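Local coordinates for multiple antibiotic resistance protein MARR (Escherichia coli, PDB 1JGS) that represses the marRAB operon, which is involved in activating antibiotic resistance and oxidative stress genes, by binding as a transcription factor to the marO operator/promoter site, at residues E116-K119 / N120-D124. Residues are numbered along the deposited sequence; the frame is centred on the assembly and turned at random.
Sequences ELTK and NLTAD
The backbone of Thr118 and Leu121 comes to 5.5 Å between CA atoms as the chain turns out of the long helix 96-118 of this winged-helix MarR repressor. A weak hydrogen bond of 3.3 Å runs from Thr122 N back to Thr118 O, with an N-H...O angle of 149°. This is an i to i+4 link, helical in spacing, in the loop leading to helix 126-134. The hydroxyl of Thr122 lies near the same carbonyl: Thr122 OG1 sits 2.5 Å from Thr118 O, a very short separation in a crowded spot of the model, so its exact place is doubtful. In the model, OG1 stands beside its own backbone N (chi1 -54°), which turns the hydroxyl toward the carbonyl that also takes the weak amide bond. The two threonine side chains cross at about a right angle, with Thr118 CG2 3.9 Å from Thr122 CB.

One residue further on from Thr118, Lys119 lies side by side with Asn120, the two pointing the same way. Both have CG between the backbone N and the carbonyl carbon, and beyond CG the lysine is extended, its aliphatic stem running alongside the amide. Leu121 is buried, against Val126 and Leu129 of helix 126-134 and Val136 of the second subunit, while Leu117 packs on Leu22 of helix 8-27. The second subunit also meets this loop elsewhere: Asp124 OD1 makes a salt bridge with Lys135 NZ of that chain, and Lys119 packs on its Pro138, which places this connection at the dimer interface. Along the lysine stem, Asn120 ND2 lies 3.5 Å from Lys119 CG, and Asn120 OD1 is 3.8 Å from Lys119 CE.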
ATOM      1  N   GLU A 116      -2.436  -4.103  19.152  1.00 53.54           N
ATOM      2  CA  GLU A 116      -1.818  -2.796  18.958  1.00 53.54           C
ATOM      3  C   GLU A 116      -2.729  -1.737  18.357  1.00 53.54           C
ATOM      4  O   GLU A 116      -2.762  -0.603  18.840  1.00 53.54           O
ATOM      5  CB  GLU A 116      -0.556  -2.922  18.104  1.00 88.00           C
ATOM      6  CG  GLU A 116       0.672  -3.374  18.877  1.00 88.00           C
ATOM      7  CD  GLU A 116       0.889  -2.560  20.136  1.00 88.00           C
ATOM      8  OE1 GLU A 116       0.279  -2.897  21.173  1.00 88.00           O
ATOM      9  OE2 GLU A 116       1.657  -1.575  20.082  1.00 88.00           O
ATOM     10  N   LEU A 117      -3.460  -2.100  17.306  1.00 72.38           N
ATOM     11  CA  LEU A 117      -4.369  -1.168  16.641  1.00 72.38           C
ATOM     12  C   LEU A 117      -5.531  -0.785  17.543  1.00 72.38           C
ATOM     13  O   LEU A 117      -5.978   0.366  17.561  1.00 72.38           O
ATOM     14  CB  LEU A 117      -4.939  -1.793  15.361  1.00 59.40           C
ATOM     15  CG  LEU A 117      -3.992  -2.101  14.204  1.00 59.40           C
ATOM     16  CD1 LEU A 117      -4.764  -2.758  13.068  1.00 59.40           C
ATOM     17  CD2 LEU A 117      -3.337  -0.807  13.743  1.00 59.40           C
ATOM     18  N   THR A 118      -6.015  -1.771  18.286  1.00 64.43           N
ATOM     19  CA  THR A 118      -7.145  -1.603  19.187  1.00 64.43           C
ATOM     20  C   THR A 118      -6.719  -1.197  20.594  1.00 64.43           C
ATOM     21  O   THR A 118      -7.562  -0.924  21.439  1.00 64.43           O
ATOM     22  CB  THR A 118      -7.958  -2.930  19.241  1.00 67.40           C
ATOM     23  OG1 THR A 118      -8.792  -3.023  18.080  1.00 67.40           O
ATOM     24  CG2 THR A 118      -8.806  -3.022  20.490  1.00 67.40           C
ATOM     25  N   LYS A 119      -5.410  -1.133  20.833  1.00 52.23           N
ATOM     26  CA  LYS A 119      -4.875  -0.803  22.156  1.00 52.23           C
ATOM     27  C   LYS A 119      -5.533   0.377  22.870  1.00 52.23           C
ATOM     28  O   LYS A 119      -5.695   0.346  24.091  1.00 52.23           O
ATOM     29  CB  LYS A 119      -3.365  -0.546  22.082  1.00 85.46           C
ATOM     30  CG  LYS A 119      -2.972   0.789  21.450  1.00 85.46           C
ATOM     31  CD  LYS A 119      -1.474   1.045  21.607  1.00 85.46           C
ATOM     32  CE  LYS A 119      -1.030   2.346  20.948  1.00 85.46           C
ATOM     33  NZ  LYS A 119       0.436   2.563  21.116  1.00 85.46           N
ATOM     34  N   ASN A 120      -5.910   1.414  22.126  1.00 50.93           N
ATOM     35  CA  ASN A 120      -6.518   2.575  22.754  1.00 50.93           C
ATOM     36  C   ASN A 120      -7.915   2.994  22.324  1.00 50.93           C
ATOM     37  O   ASN A 120      -8.526   3.832  22.977  1.00 50.93           O
ATOM     38  CB  ASN A 120      -5.564   3.779  22.662  1.00 72.05           C
ATOM     39  CG  ASN A 120      -4.912   3.919  21.299  1.00 72.05           C
ATOM     40  OD1 ASN A 120      -4.018   4.749  21.112  1.00 72.05           O
ATOM     41  ND2 ASN A 120      -5.355   3.109  20.339  1.00 72.05           N
ATOM     42  N   LEU A 121      -8.458   2.434  21.255  1.00113.27           N
ATOM     43  CA  LEU A 121      -9.799   2.860  20.891  1.00113.27           C
ATOM     44  C   LEU A 121     -10.853   1.905  21.449  1.00113.27           C
ATOM     45  O   LEU A 121     -12.043   2.221  21.446  1.00113.27           O
ATOM     46  CB  LEU A 121      -9.931   3.000  19.367  1.00 65.66           C
ATOM     47  CG  LEU A 121     -10.246   1.795  18.485  1.00 65.66           C
ATOM     48  CD1 LEU A 121     -11.646   1.256  18.783  1.00 65.66           C
ATOM     49  CD2 LEU A 121     -10.172   2.229  17.032  1.00 65.66           C
ATOM     50  N   THR A 122     -10.405   0.751  21.946  1.00 81.99           N
ATOM     51  CA  THR A 122     -11.294  -0.277  22.501  1.00 81.99           C
ATOM     52  C   THR A 122     -12.544   0.260  23.206  1.00 81.99           C
ATOM     53  O   THR A 122     -13.639  -0.290  23.052  1.00 81.99           O
ATOM     54  CB  THR A 122     -10.547  -1.195  23.498  1.00 99.66           C
ATOM     55  OG1 THR A 122      -9.377  -1.739  22.872  1.00 99.66           O
ATOM     56  CG2 THR A 122     -11.447  -2.349  23.933  1.00 99.66           C
ATOM     57  N   ALA A 123     -12.378   1.319  23.991  1.00102.35           N
ATOM     58  CA  ALA A 123     -13.505   1.916  24.693  1.00102.35           C
ATOM     59  C   ALA A 123     -14.547   2.306  23.653  1.00102.35           C
ATOM     60  O   ALA A 123     -15.684   1.830  23.690  1.00102.35           O
ATOM     61  CB  ALA A 123     -13.051   3.145  25.468  1.00 76.05           C
ATOM     62  N   ASP A 124     -14.159   3.206  22.744  1.00 89.67           N
ATOM     63  CA  ASP A 124     -15.027   3.629  21.646  1.00 89.67           C
ATOM     64  C   ASP A 124     -15.533   2.402  20.913  1.00 89.67           C
ATOM     65  O   ASP A 124     -16.565   2.443  20.222  1.00 89.67           O
ATOM     66  CB  ASP A 124     -14.266   4.528  20.666  1.00103.50           C
ATOM     67  CG  ASP A 124     -13.503   5.612  21.409  1.00103.50           C
ATOM     68  OD1 ASP A 124     -12.650   5.281  22.261  1.00103.50           O
ATOM     69  OD2 ASP A 124     -13.772   6.799  21.128  1.00103.50           O
TER